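Local coordinates for protein chitin elicitor receptor kinase 1 (Arabidopsis thaliana, PDB 4EBY) that probably binds chitin through its LysM ectodomain and, on chitin-induced dimerization, becomes active as a plant immune receptor kinase, at residues A10-E15 / A98-M103; H77-S82 / V125-S130; Y146-E151 / F177-G182. All blocks are in the same frame, centred on the assembly; numbering follows the deposited sequence.

How the contacts relate
The three contacts meet on one mixed six-stranded sheet. Contact 2 pairs edge strand 122-128 with strand 74-82; contacts 1 and 3 lie about 11 Å apart, centre to centre, around the neighbouring strands 8-13 and 143-147. Contact 1 is also about 11 Å from contact 2, centre to centre, and touches it where T101 OG1 meets L126 O; it touches contact 3 where L100 and N99 meet P147. Contacts 2 and 3, about 20 Å apart between centres, belong to different LysM units. Along the chain the segments of contacts 1 and 2 alternate, while contact 3 follows both. Loop 98-103 of the second LysM unit thus touches its own strand 122-128 and, outside that unit, strands 8-13 and 143-147, consistent with a compact ectodomain.

Contact 1. Residues A10-E15 / A98-M103; sequences ASYYLE and ANLTTM. With NAG (2-acetamido-2-deoxy-beta-D-glucopyranose), chain C; NAG (2-acetamido-2-deoxy-beta-D-glucopyranose), chain F; NAG (2-acetamido-2-deoxy-beta-D-glucopyranose), chain D.
The methyl group of A98 sits squarely over one face of the Y12 ring. Its CB lies 3.7 Å from the ring centroid and only 5° off the ring normal, a CH-pi contact in which every ring carbon is at nearly the same distance. Y12 CG stands anti to the backbone N (chi1 -166°), which carries the ring from strand 8-13 under the loop, where its hydroxyl bonds to N96 O at the end of helix 89-96. L100 comes in beside A98 and crosses Y12 at about a right angle. Its CD1 touches Y12 CD1 obliquely at 4.1 Å, whereas its other branch, CD2, lies 3.6 Å from S11 O and also packs on A10 CB. The two segments share no direct hydrogen bond, and a water joins their backbones instead: it donates to S11 O and A98 O, the latter at 2.8 Å, and accepts from Y13 N. The water thus takes up S11 O and Y13 N beside the apolar packing. N99, next to A98, carries an N-linked sugar through ND2. The acetamido methyl C8 of that NAG (chain C) lies 3.6 Å from A98 CB, and its O7 lies 3.5 Å from Y13 CD2. Small alanine and branched leucine packed on a strand tyrosine therefore dock the loop between the two helices of the second LysM unit against the sheet, beneath an N-glycosylation site.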
loop_
_atom_site.group_PDB
_atom_site.type_symbol
_atom_site.label_atom_id
_atom_site.label_comp_id
_atom_site.label_asym_id
_atom_site.label_seq_id
_atom_site.Cartn_x
_atom_site.Cartn_y
_atom_site.Cartn_z
ATOM N N ALA A 10 -1.334 -1.214 3.062
ATOM C CA ALA A 10 -0.949 -1.258 1.653
ATOM C C ALA A 10 -1.403 -2.577 1.047
ATOM O O ALA A 10 -1.218 -3.639 1.645
ATOM C CB ALA A 10 0.576 -1.106 1.502
ATOM N N SER A 11 -1.992 -2.521 -0.137
ATOM C CA SER A 11 -2.432 -3.736 -0.814
ATOM C C SER A 11 -1.394 -4.184 -1.815
ATOM O O SER A 11 -1.147 -3.493 -2.808
ATOM C CB SER A 11 -3.759 -3.485 -1.542
ATOM O OG SER A 11 -4.201 -4.677 -2.186
ATOM N N TYR A 12 -0.762 -5.325 -1.525
ATOM C CA TYR A 12 0.350 -5.810 -2.335
ATOM C C TYR A 12 -0.073 -7.047 -3.132
ATOM O O TYR A 12 -0.226 -8.132 -2.577
ATOM C CB TYR A 12 1.517 -6.142 -1.389
ATOM C CG TYR A 12 2.864 -6.338 -2.043
ATOM C CD1 TYR A 12 3.905 -5.450 -1.800
ATOM C CD2 TYR A 12 3.094 -7.415 -2.894
ATOM C CE1 TYR A 12 5.170 -5.647 -2.390
ATOM C CE2 TYR A 12 4.324 -7.599 -3.494
ATOM C CZ TYR A 12 5.348 -6.714 -3.247
ATOM O OH TYR A 12 6.576 -6.947 -3.843
ATOM N N TYR A 13 -0.225 -6.895 -4.446
ATOM C CA TYR A 13 -0.652 -7.993 -5.305
ATOM C C TYR A 13 0.501 -8.962 -5.585
ATOM O O TYR A 13 1.634 -8.529 -5.810
ATOM C CB TYR A 13 -1.192 -7.430 -6.619
ATOM C CG TYR A 13 -1.622 -8.490 -7.597
ATOM C CD1 TYR A 13 -2.871 -9.082 -7.494
ATOM C CD2 TYR A 13 -0.775 -8.903 -8.624
ATOM C CE1 TYR A 13 -3.275 -10.075 -8.382
ATOM C CE2 TYR A 13 -1.176 -9.891 -9.528
ATOM C CZ TYR A 13 -2.427 -10.468 -9.399
ATOM O OH TYR A 13 -2.833 -11.446 -10.296
ATOM N N LEU A 14 0.200 -10.260 -5.565
ATOM C CA LEU A 14 1.233 -11.281 -5.681
ATOM C C LEU A 14 1.372 -11.838 -7.095
ATOM O O LEU A 14 0.438 -12.447 -7.634
ATOM C CB LEU A 14 0.907 -12.428 -4.724
ATOM C CG LEU A 14 0.875 -12.063 -3.242
ATOM C CD1 LEU A 14 0.541 -13.336 -2.434
ATOM C CD2 LEU A 14 2.223 -11.518 -2.815
ATOM N N GLU A 15 2.539 -11.623 -7.699
ATOM C CA GLU A 15 2.866 -12.313 -8.929
ATOM C C GLU A 15 4.375 -12.551 -9.052
ATOM O O GLU A 15 5.175 -11.912 -8.372
ATOM C CB GLU A 15 2.323 -11.577 -10.142
ATOM C CG GLU A 15 3.006 -10.278 -10.384
ATOM C CD GLU A 15 2.389 -9.483 -11.543
ATOM O OE1 GLU A 15 2.727 -8.293 -11.648
ATOM O OE2 GLU A 15 1.594 -10.041 -12.347
ATOM N N ALA A 98 5.007 -3.324 -6.215
ATOM C CA ALA A 98 3.690 -3.733 -6.697
ATOM C C ALA A 98 2.753 -2.555 -6.967
ATOM O O ALA A 98 1.574 -2.577 -6.594
ATOM C CB ALA A 98 3.046 -4.696 -5.694
ATOM N N ASN A 99 3.305 -1.542 -7.621
ATOM C CA ASN A 99 2.564 -0.318 -7.973
ATOM C C ASN A 99 2.052 0.530 -6.822
ATOM O O ASN A 99 1.184 1.405 -7.023
ATOM C CB ASN A 99 1.464 -0.627 -8.985
ATOM C CG ASN A 99 2.029 -1.190 -10.264
ATOM O OD1 ASN A 99 2.976 -0.628 -10.832
ATOM N ND2 ASN A 99 1.478 -2.331 -10.704
ATOM N N LEU A 100 2.612 0.313 -5.629
ATOM C CA LEU A 100 2.299 1.168 -4.488
ATOM C C LEU A 100 3.052 2.482 -4.586
ATOM O O LEU A 100 2.710 3.448 -3.911
ATOM C CB LEU A 100 2.647 0.467 -3.173
ATOM C CG LEU A 100 1.775 -0.740 -2.824
ATOM C CD1 LEU A 100 2.512 -1.611 -1.826
ATOM C CD2 LEU A 100 0.415 -0.262 -2.259
ATOM N N THR A 101 4.096 2.495 -5.414
ATOM C CA THR A 101 4.809 3.731 -5.754
ATOM C C THR A 101 4.936 3.828 -7.274
ATOM O O THR A 101 4.486 2.932 -7.988
ATOM C CB THR A 101 6.189 3.794 -5.043
ATOM O OG1 THR A 101 6.692 5.139 -5.072
ATOM C CG2 THR A 101 7.199 2.832 -5.709
ATOM N N THR A 102 5.503 4.932 -7.779
ATOM C CA THR A 102 5.684 5.090 -9.222
ATOM C C THR A 102 7.144 5.335 -9.555
ATOM O O THR A 102 7.911 5.814 -8.718
ATOM C CB THR A 102 4.871 6.268 -9.788
ATOM O OG1 THR A 102 5.362 7.502 -9.247
ATOM C CG2 THR A 102 3.395 6.107 -9.452
ATOM N N MET A 103 7.514 5.033 -10.791
ATOM C CA MET A 103 8.891 5.240 -11.203
ATOM C C MET A 103 9.222 6.720 -11.192
ATOM O O MET A 103 10.332 7.101 -10.837
ATOM C CB MET A 103 9.160 4.628 -12.575
ATOM C CG MET A 103 8.256 5.116 -13.664
ATOM S SD MET A 103 8.680 4.262 -15.188
ATOM C CE MET A 103 10.346 4.873 -15.392
HETATM C C1 NAG C . 2.090 -2.894 -11.892
HETATM C C2 NAG C . 1.748 -4.390 -11.873
HETATM C C3 NAG C . 2.231 -5.073 -13.158
HETATM C C4 NAG C . 1.840 -4.304 -14.414
HETATM C C5 NAG C . 2.113 -2.812 -14.245
HETATM C C6 NAG C . 1.608 -1.991 -15.429
HETATM C C7 NAG C . 1.743 -5.801 -9.865
HETATM C C8 NAG C . 2.556 -6.515 -8.807
HETATM N N2 NAG C . 2.387 -5.018 -10.737
HETATM O O3 NAG C . 1.749 -6.406 -13.239
HETATM O O4 NAG C . 2.605 -4.787 -15.503
HETATM O O5 NAG C . 1.498 -2.337 -13.061
HETATM O O6 NAG C . 0.207 -2.156 -15.531
HETATM O O7 NAG C . 0.521 -5.949 -9.893
HETATM C C1 NAG F . 6.666 -11.046 -14.257
HETATM C C2 NAG F . 6.742 -9.516 -14.372
HETATM C C3 NAG F . 6.530 -9.039 -15.802
HETATM C C4 NAG F . 7.425 -9.815 -16.755
HETATM C C5 NAG F . 7.377 -11.320 -16.485
HETATM C C6 NAG F . 8.391 -12.055 -17.354
HETATM C C7 NAG F . 6.213 -7.952 -12.621
HETATM C C8 NAG F . 5.310 -7.609 -11.464
HETATM N N2 NAG F . 5.789 -8.862 -13.498
HETATM O O3 NAG F . 6.817 -7.649 -15.891
HETATM O O4 NAG F . 7.000 -9.578 -18.079
HETATM O O5 NAG F . 7.639 -11.589 -15.119
HETATM O O6 NAG F . 9.684 -11.546 -17.099
HETATM O O7 NAG F . 7.306 -7.398 -12.728
HETATM C C1 NAG D . 1.588 11.049 -3.494
HETATM C C2 NAG D . 1.996 10.760 -4.942
HETATM C C3 NAG D . 2.674 11.961 -5.596
HETATM C C4 NAG D . 1.922 13.248 -5.339
HETATM C C5 NAG D . 1.502 13.360 -3.875
HETATM C C6 NAG D . 0.655 14.602 -3.618
HETATM C C7 NAG D . 2.725 8.460 -5.323
HETATM C C8 NAG D . 3.922 7.513 -5.311
HETATM N N2 NAG D . 2.984 9.697 -4.970
HETATM O O3 NAG D . 2.815 11.760 -6.990
HETATM O O4 NAG D . 2.783 14.321 -5.675
HETATM O O5 NAG D . 0.777 12.210 -3.487
HETATM O O6 NAG D . -0.519 14.590 -4.398
HETATM O O7 NAG D . 1.591 8.076 -5.611
HETATM O O HOH W 1 -0.375 -4.127 -5.395
#

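Contact 2. Residues H77-S82 / V125-S130; sequences HNFSYS and VLVNCS. With NAG (2-acetamido-2-deoxy-beta-D-glucopyranose), chain D; NAG (2-acetamido-2-deoxy-beta-D-glucopyranose), chain E.
H77 N donates to V127 O at 2.8 Å, part of an antiparallel beta ladder between strand 74-82 and edge strand 122-128, the strand pair of a beta-alpha-alpha-beta LysM unit. V127 N returns a straighter bond to H77 O, with an N-H...O angle of 170°. F79 and V125 form the next hydrogen-bonded pair, V125 N donating to F79 O and F79 N to V125 O. Between them N78 and L126 make the non-hydrogen-bonded pair, where CA-H...O contacts run from L126 CA to H77 O and from N78 CA to V125 O.

H77, F79, V125 and V127 share one face of the sheet. F79 CG is anti to the carbonyl carbon (chi1 -65°), and the ring turns back along the strand so that its edge meets V127, with CE2 3.6 Å from V127 CG2. The imidazole of H77 points its CD2 edge at one face of F79, 3.4 Å above the plane over the centre, while H77 ND1 is held by E68. C129, whose backbone pairs with L75, is joined to C67 by a disulfide, tying this segment to strand 60-70. N78 and N128 carry N-linked glycans, so sugars flank L126 on the other face. L126 CD2 lies 4.1 Å from N2 of the NAG in chain D, and L126 CD1 lies 3.8 Å from N78 OD1.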
loop_
_atom_site.group_PDB
_atom_site.type_symbol
_atom_site.label_atom_id
_atom_site.label_comp_id
_atom_site.label_asym_id
_atom_site.label_seq_id
_atom_site.Cartn_x
_atom_site.Cartn_y
_atom_site.Cartn_z
ATOM N N HIS A 77 4.139 7.639 3.415
ATOM C CA HIS A 77 5.231 7.094 4.205
ATOM C C HIS A 77 6.458 6.852 3.338
ATOM O O HIS A 77 6.322 6.358 2.221
ATOM C CB HIS A 77 4.808 5.779 4.839
ATOM C CG HIS A 77 5.869 5.180 5.704
ATOM N ND1 HIS A 77 6.262 5.769 6.887
ATOM C CD2 HIS A 77 6.645 4.092 5.533
ATOM C CE1 HIS A 77 7.222 5.036 7.429
ATOM N NE2 HIS A 77 7.493 4.027 6.615
ATOM N N ASN A 78 7.636 7.183 3.871
ATOM C CA ASN A 78 8.912 6.862 3.221
ATOM C C ASN A 78 9.422 5.483 3.662
ATOM O O ASN A 78 9.960 5.334 4.767
ATOM C CB ASN A 78 9.983 7.891 3.584
ATOM C CG ASN A 78 9.641 9.298 3.134
ATOM O OD1 ASN A 78 8.925 9.496 2.150
ATOM N ND2 ASN A 78 10.159 10.287 3.882
ATOM N N PHE A 79 9.244 4.486 2.803
ATOM C CA PHE A 79 9.931 3.205 3.007
ATOM C C PHE A 79 11.372 3.319 2.545
ATOM O O PHE A 79 11.781 4.313 1.923
ATOM C CB PHE A 79 9.234 2.073 2.253
ATOM C CG PHE A 79 7.854 1.776 2.751
ATOM C CD1 PHE A 79 7.680 1.004 3.889
ATOM C CD2 PHE A 79 6.739 2.266 2.091
ATOM C CE1 PHE A 79 6.411 0.727 4.366
ATOM C CE2 PHE A 79 5.465 1.981 2.546
ATOM C CZ PHE A 79 5.297 1.203 3.697
ATOM N N SER A 80 12.174 2.300 2.874
ATOM C CA SER A 80 13.561 2.277 2.435
ATOM C C SER A 80 13.824 0.954 1.725
ATOM O O SER A 80 13.321 -0.100 2.136
ATOM C CB SER A 80 14.518 2.444 3.621
ATOM O OG SER A 80 14.428 3.745 4.186
ATOM N N TYR A 81 14.615 1.007 0.661
ATOM C CA TYR A 81 14.846 -0.163 -0.179
ATOM C C TYR A 81 16.314 -0.294 -0.525
ATOM O O TYR A 81 16.919 0.636 -1.045
ATOM C CB TYR A 81 14.007 -0.077 -1.468
ATOM C CG TYR A 81 14.305 -1.205 -2.412
ATOM C CD1 TYR A 81 13.803 -2.482 -2.171
ATOM C CD2 TYR A 81 15.109 -1.009 -3.530
ATOM C CE1 TYR A 81 14.103 -3.523 -3.018
ATOM C CE2 TYR A 81 15.411 -2.055 -4.394
ATOM C CZ TYR A 81 14.908 -3.303 -4.124
ATOM O OH TYR A 81 15.220 -4.338 -4.971
ATOM N N SER A 82 16.904 -1.462 -0.231
ATOM C CA SER A 82 18.291 -1.702 -0.604
ATOM C C SER A 82 18.374 -2.297 -2.006
ATOM O O SER A 82 17.765 -3.336 -2.299
ATOM C CB SER A 82 18.976 -2.597 0.429
ATOM O OG SER A 82 20.330 -2.832 0.046
ATOM N N VAL A 125 11.470 5.424 -0.789
ATOM C CA VAL A 125 10.310 4.960 -1.560
ATOM C C VAL A 125 9.027 5.489 -0.950
ATOM O O VAL A 125 8.657 5.083 0.151
ATOM C CB VAL A 125 10.242 3.426 -1.538
ATOM C CG1 VAL A 125 9.046 2.944 -2.350
ATOM C CG2 VAL A 125 11.550 2.815 -2.103
ATOM N N LEU A 126 8.356 6.406 -1.651
ATOM C CA LEU A 126 7.135 7.010 -1.127
ATOM C C LEU A 126 5.892 6.220 -1.504
ATOM O O LEU A 126 5.645 5.930 -2.678
ATOM C CB LEU A 126 7.009 8.451 -1.659
ATOM C CG LEU A 126 5.720 9.154 -1.249
ATOM C CD1 LEU A 126 5.680 9.289 0.262
ATOM C CD2 LEU A 126 5.645 10.534 -1.942
ATOM N N VAL A 127 5.093 5.880 -0.499
ATOM C CA VAL A 127 3.792 5.281 -0.748
ATOM C C VAL A 127 2.772 6.173 -0.037
ATOM O O VAL A 127 2.915 6.458 1.165
ATOM C CB VAL A 127 3.735 3.858 -0.159
ATOM C CG1 VAL A 127 2.338 3.291 -0.258
ATOM C CG2 VAL A 127 4.744 2.918 -0.889
ATOM N N ASN A 128 1.752 6.617 -0.764
ATOM C CA ASN A 128 0.787 7.537 -0.180
ATOM C C ASN A 128 -0.289 6.799 0.602
ATOM O O ASN A 128 -0.431 5.574 0.487
ATOM C CB ASN A 128 0.166 8.378 -1.282
ATOM C CG ASN A 128 1.131 9.395 -1.833
ATOM O OD1 ASN A 128 2.114 9.759 -1.169
ATOM N ND2 ASN A 128 0.835 9.891 -3.046
ATOM N N CYS A 129 -1.030 7.546 1.420
ATOM C CA CYS A 129 -2.089 6.929 2.215
ATOM C C CYS A 129 -3.170 7.952 2.469
ATOM O O CYS A 129 -3.019 9.115 2.106
ATOM C CB CYS A 129 -1.529 6.417 3.551
ATOM S SG CYS A 129 -0.524 7.627 4.508
ATOM N N SER A 130 -4.247 7.502 3.104
ATOM C CA SER A 130 -5.350 8.376 3.498
ATOM C C SER A 130 -5.756 8.059 4.926
ATOM O O SER A 130 -5.682 6.903 5.343
ATOM C CB SER A 130 -6.553 8.127 2.601
ATOM O OG SER A 130 -7.643 8.975 3.003
HETATM C C1 NAG D . 1.588 11.049 -3.494
HETATM C C2 NAG D . 1.996 10.760 -4.942
HETATM C C3 NAG D . 2.674 11.961 -5.596
HETATM C C4 NAG D . 1.922 13.248 -5.339
HETATM C C5 NAG D . 1.502 13.360 -3.875
HETATM C C6 NAG D . 0.655 14.602 -3.618
HETATM C C7 NAG D . 2.725 8.460 -5.323
HETATM C C8 NAG D . 3.922 7.513 -5.311
HETATM N N2 NAG D . 2.984 9.697 -4.970
HETATM O O3 NAG D . 2.815 11.760 -6.990
HETATM O O4 NAG D . 2.783 14.321 -5.675
HETATM O O5 NAG D . 0.777 12.210 -3.487
HETATM O O6 NAG D . -0.519 14.590 -4.398
HETATM O O7 NAG D . 1.591 8.076 -5.611
HETATM C C1 NAG E . 10.294 11.588 3.251
HETATM C C2 NAG E . 10.364 12.614 4.390
HETATM C C3 NAG E . 10.543 13.999 3.782
HETATM C C4 NAG E . 11.787 14.004 2.908
HETATM C C5 NAG E . 11.764 12.869 1.899
HETATM C C6 NAG E . 13.083 12.824 1.127
HETATM C C7 NAG E . 9.209 12.558 6.550
HETATM C C8 NAG E . 7.882 12.423 7.261
HETATM N N2 NAG E . 9.169 12.614 5.218
HETATM O O3 NAG E . 10.652 14.968 4.811
HETATM O O4 NAG E . 11.865 15.196 2.167
HETATM O O5 NAG E . 11.520 11.638 2.548
HETATM O O6 NAG E . 14.174 12.504 1.973
HETATM O O7 NAG E . 10.255 12.615 7.203
#

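Contact 3. Residues Y146-E151 / F177-G182; sequences YPLRPE and FNSGNG. With NAG (2-acetamido-2-deoxy-beta-D-glucopyranose), chain C.
L148 reaches into the turn formed by 177-182 and makes the tight part of the contact. With CG anti to the carbonyl carbon, chi1 of -69° turns it under the loop's backbone, where CD1 lies 3.6 Å from N181 O and CD2 lies 3.7 Å from F177 O. The side chain also packs on I157 and V184, so the leucine bridges the loop, helix 154-161 and strand 183-187. Beside it L148 N donates to G182 O at 2.8 Å. The same carbonyl oxygen is met by P147 CA at 3.3 Å and by a water that also donates to L148 O. G180 CA packs on the R149-P150 peptide, 3.7 Å from R149 C; its phi is positive (75°), which a residue without CB adopts easily, and a side chain here would press on P150 CA.

Toward P150 and N178 the contact opens to solvent, and waters take over from direct contacts. One accepts from G180 N and lies within bonding distance of R149 O and F177 O; another lies between P150 O and N178 O. R149 points away from the loop. Its NE forms a salt bridge with E151 OE2 at 2.8 Å, while NH1 donates to O7 of the NAG on N99 and the guanidinium makes a cation-pi contact with Y13. L148 thus packs the connection after strand 143-147 against the one leading into strand 183-187, as expected for a beta-alpha-alpha-beta LysM fold.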
loop_
_atom_site.group_PDB
_atom_site.type_symbol
_atom_site.label_atom_id
_atom_site.label_comp_id
_atom_site.label_asym_id
_atom_site.label_seq_id
_atom_site.Cartn_x
_atom_site.Cartn_y
_atom_site.Cartn_z
ATOM N N TYR A 146 -4.640 1.118 -2.487
ATOM C CA TYR A 146 -5.001 -0.020 -3.316
ATOM C C TYR A 146 -4.660 0.253 -4.772
ATOM O O TYR A 146 -5.342 1.014 -5.443
ATOM C CB TYR A 146 -6.517 -0.281 -3.144
ATOM C CG TYR A 146 -7.054 -1.515 -3.840
ATOM C CD1 TYR A 146 -7.313 -2.674 -3.125
ATOM C CD2 TYR A 146 -7.345 -1.503 -5.203
ATOM C CE1 TYR A 146 -7.832 -3.802 -3.740
ATOM C CE2 TYR A 146 -7.861 -2.640 -5.833
ATOM C CZ TYR A 146 -8.095 -3.783 -5.084
ATOM O OH TYR A 146 -8.614 -4.920 -5.664
ATOM N N PRO A 147 -3.566 -0.330 -5.276
ATOM C CA PRO A 147 -3.262 -0.136 -6.701
ATOM C C PRO A 147 -4.233 -0.941 -7.579
ATOM O O PRO A 147 -4.408 -2.155 -7.393
ATOM C CB PRO A 147 -1.816 -0.672 -6.826
ATOM C CG PRO A 147 -1.277 -0.647 -5.397
ATOM C CD PRO A 147 -2.475 -1.022 -4.561
ATOM N N LEU A 148 -4.872 -0.245 -8.517
ATOM C CA LEU A 148 -5.861 -0.851 -9.410
ATOM C C LEU A 148 -5.223 -1.783 -10.423
ATOM O O LEU A 148 -4.151 -1.493 -10.961
ATOM C CB LEU A 148 -6.630 0.236 -10.161
ATOM C CG LEU A 148 -7.578 1.105 -9.331
ATOM C CD1 LEU A 148 -8.162 2.228 -10.202
ATOM C CD2 LEU A 148 -8.698 0.265 -8.701
ATOM N N ARG A 149 -5.904 -2.898 -10.679
ATOM C CA ARG A 149 -5.504 -3.837 -11.727
ATOM C C ARG A 149 -6.628 -3.993 -12.735
ATOM O O ARG A 149 -7.771 -3.641 -12.452
ATOM C CB ARG A 149 -5.148 -5.182 -11.114
ATOM C CG ARG A 149 -3.819 -5.127 -10.364
ATOM C CD ARG A 149 -3.414 -6.481 -9.803
ATOM N NE ARG A 149 -3.525 -7.486 -10.845
ATOM C CZ ARG A 149 -2.583 -7.737 -11.743
ATOM N NH1 ARG A 149 -1.423 -7.096 -11.698
ATOM N NH2 ARG A 149 -2.803 -8.647 -12.683
ATOM N N PRO A 150 -6.303 -4.518 -13.926
ATOM C CA PRO A 150 -7.305 -4.592 -14.999
ATOM C C PRO A 150 -8.564 -5.366 -14.609
ATOM O O PRO A 150 -9.640 -5.078 -15.149
ATOM C CB PRO A 150 -6.544 -5.300 -16.125
ATOM C CG PRO A 150 -5.127 -4.893 -15.907
ATOM C CD PRO A 150 -4.963 -4.906 -14.404
ATOM N N GLU A 151 -8.449 -6.306 -13.678
ATOM C CA GLU A 151 -9.593 -7.104 -13.279
ATOM C C GLU A 151 -10.504 -6.395 -12.271
ATOM O O GLU A 151 -11.624 -6.839 -12.033
ATOM C CB GLU A 151 -9.156 -8.479 -12.751
ATOM C CG GLU A 151 -8.369 -8.455 -11.446
ATOM C CD GLU A 151 -6.867 -8.327 -11.642
ATOM O OE1 GLU A 151 -6.408 -7.998 -12.760
ATOM O OE2 GLU A 151 -6.138 -8.557 -10.656
ATOM N N PHE A 177 -12.626 3.440 -11.538
ATOM C CA PHE A 177 -12.120 2.264 -10.821
ATOM C C PHE A 177 -11.834 1.088 -11.748
ATOM O O PHE A 177 -11.316 0.050 -11.303
ATOM C CB PHE A 177 -13.114 1.816 -9.748
ATOM C CG PHE A 177 -12.996 2.558 -8.436
ATOM C CD1 PHE A 177 -12.724 1.873 -7.267
ATOM C CD2 PHE A 177 -13.201 3.929 -8.368
ATOM C CE1 PHE A 177 -12.644 2.537 -6.049
ATOM C CE2 PHE A 177 -13.114 4.602 -7.154
ATOM C CZ PHE A 177 -12.839 3.904 -5.991
ATOM N N ASN A 178 -12.184 1.231 -13.020
ATOM C CA ASN A 178 -11.913 0.190 -14.008
ATOM C C ASN A 178 -10.726 0.530 -14.920
ATOM O O ASN A 178 -10.487 -0.148 -15.920
ATOM C CB ASN A 178 -13.160 -0.072 -14.854
ATOM C CG ASN A 178 -13.050 -1.344 -15.675
ATOM O OD1 ASN A 178 -12.564 -2.372 -15.195
ATOM N ND2 ASN A 178 -13.487 -1.276 -16.929
ATOM N N SER A 179 -9.966 1.563 -14.570
ATOM C CA SER A 179 -8.899 2.017 -15.457
ATOM C C SER A 179 -7.672 1.117 -15.430
ATOM O O SER A 179 -6.840 1.194 -16.329
ATOM C CB SER A 179 -8.485 3.459 -15.152
ATOM O OG SER A 179 -7.977 3.570 -13.836
ATOM N N GLY A 180 -7.548 0.295 -14.391
ATOM C CA GLY A 180 -6.475 -0.683 -14.321
ATOM C C GLY A 180 -5.109 -0.114 -13.992
ATOM O O GLY A 180 -4.097 -0.798 -14.147
ATOM N N ASN A 181 -5.065 1.135 -13.550
ATOM C CA ASN A 181 -3.799 1.725 -13.132
ATOM C C ASN A 181 -3.948 2.804 -12.064
ATOM O O ASN A 181 -5.055 3.286 -11.796
ATOM C CB ASN A 181 -2.984 2.217 -14.332
ATOM C CG ASN A 181 -3.714 3.247 -15.146
ATOM O OD1 ASN A 181 -4.047 4.320 -14.649
ATOM N ND2 ASN A 181 -3.962 2.936 -16.413
ATOM N N GLY A 182 -2.843 3.155 -11.424
ATOM C CA GLY A 182 -2.882 4.103 -10.326
ATOM C C GLY A 182 -3.499 3.509 -9.075
ATOM O O GLY A 182 -3.673 2.293 -8.971
HETATM C C1 NAG C . 2.090 -2.894 -11.892
HETATM C C2 NAG C . 1.748 -4.390 -11.873
HETATM C C3 NAG C . 2.231 -5.073 -13.158
HETATM C C4 NAG C . 1.840 -4.304 -14.414
HETATM C C5 NAG C . 2.113 -2.812 -14.245
HETATM C C6 NAG C . 1.608 -1.991 -15.429
HETATM C C7 NAG C . 1.743 -5.801 -9.865
HETATM C C8 NAG C . 2.556 -6.515 -8.807
HETATM N N2 NAG C . 2.387 -5.018 -10.737
HETATM O O3 NAG C . 1.749 -6.406 -13.239
HETATM O O4 NAG C . 2.605 -4.787 -15.503
HETATM O O5 NAG C . 1.498 -2.337 -13.061
HETATM O O6 NAG C . 0.207 -2.156 -15.531
HETATM O O7 NAG C . 0.521 -5.949 -9.893
HETATM O O HOH W 2 -2.082 0.180 -10.178
HETATM O O HOH W 3 -9.121 -1.119 -12.520
HETATM O O HOH W 4 -9.557 -2.625 -16.597
#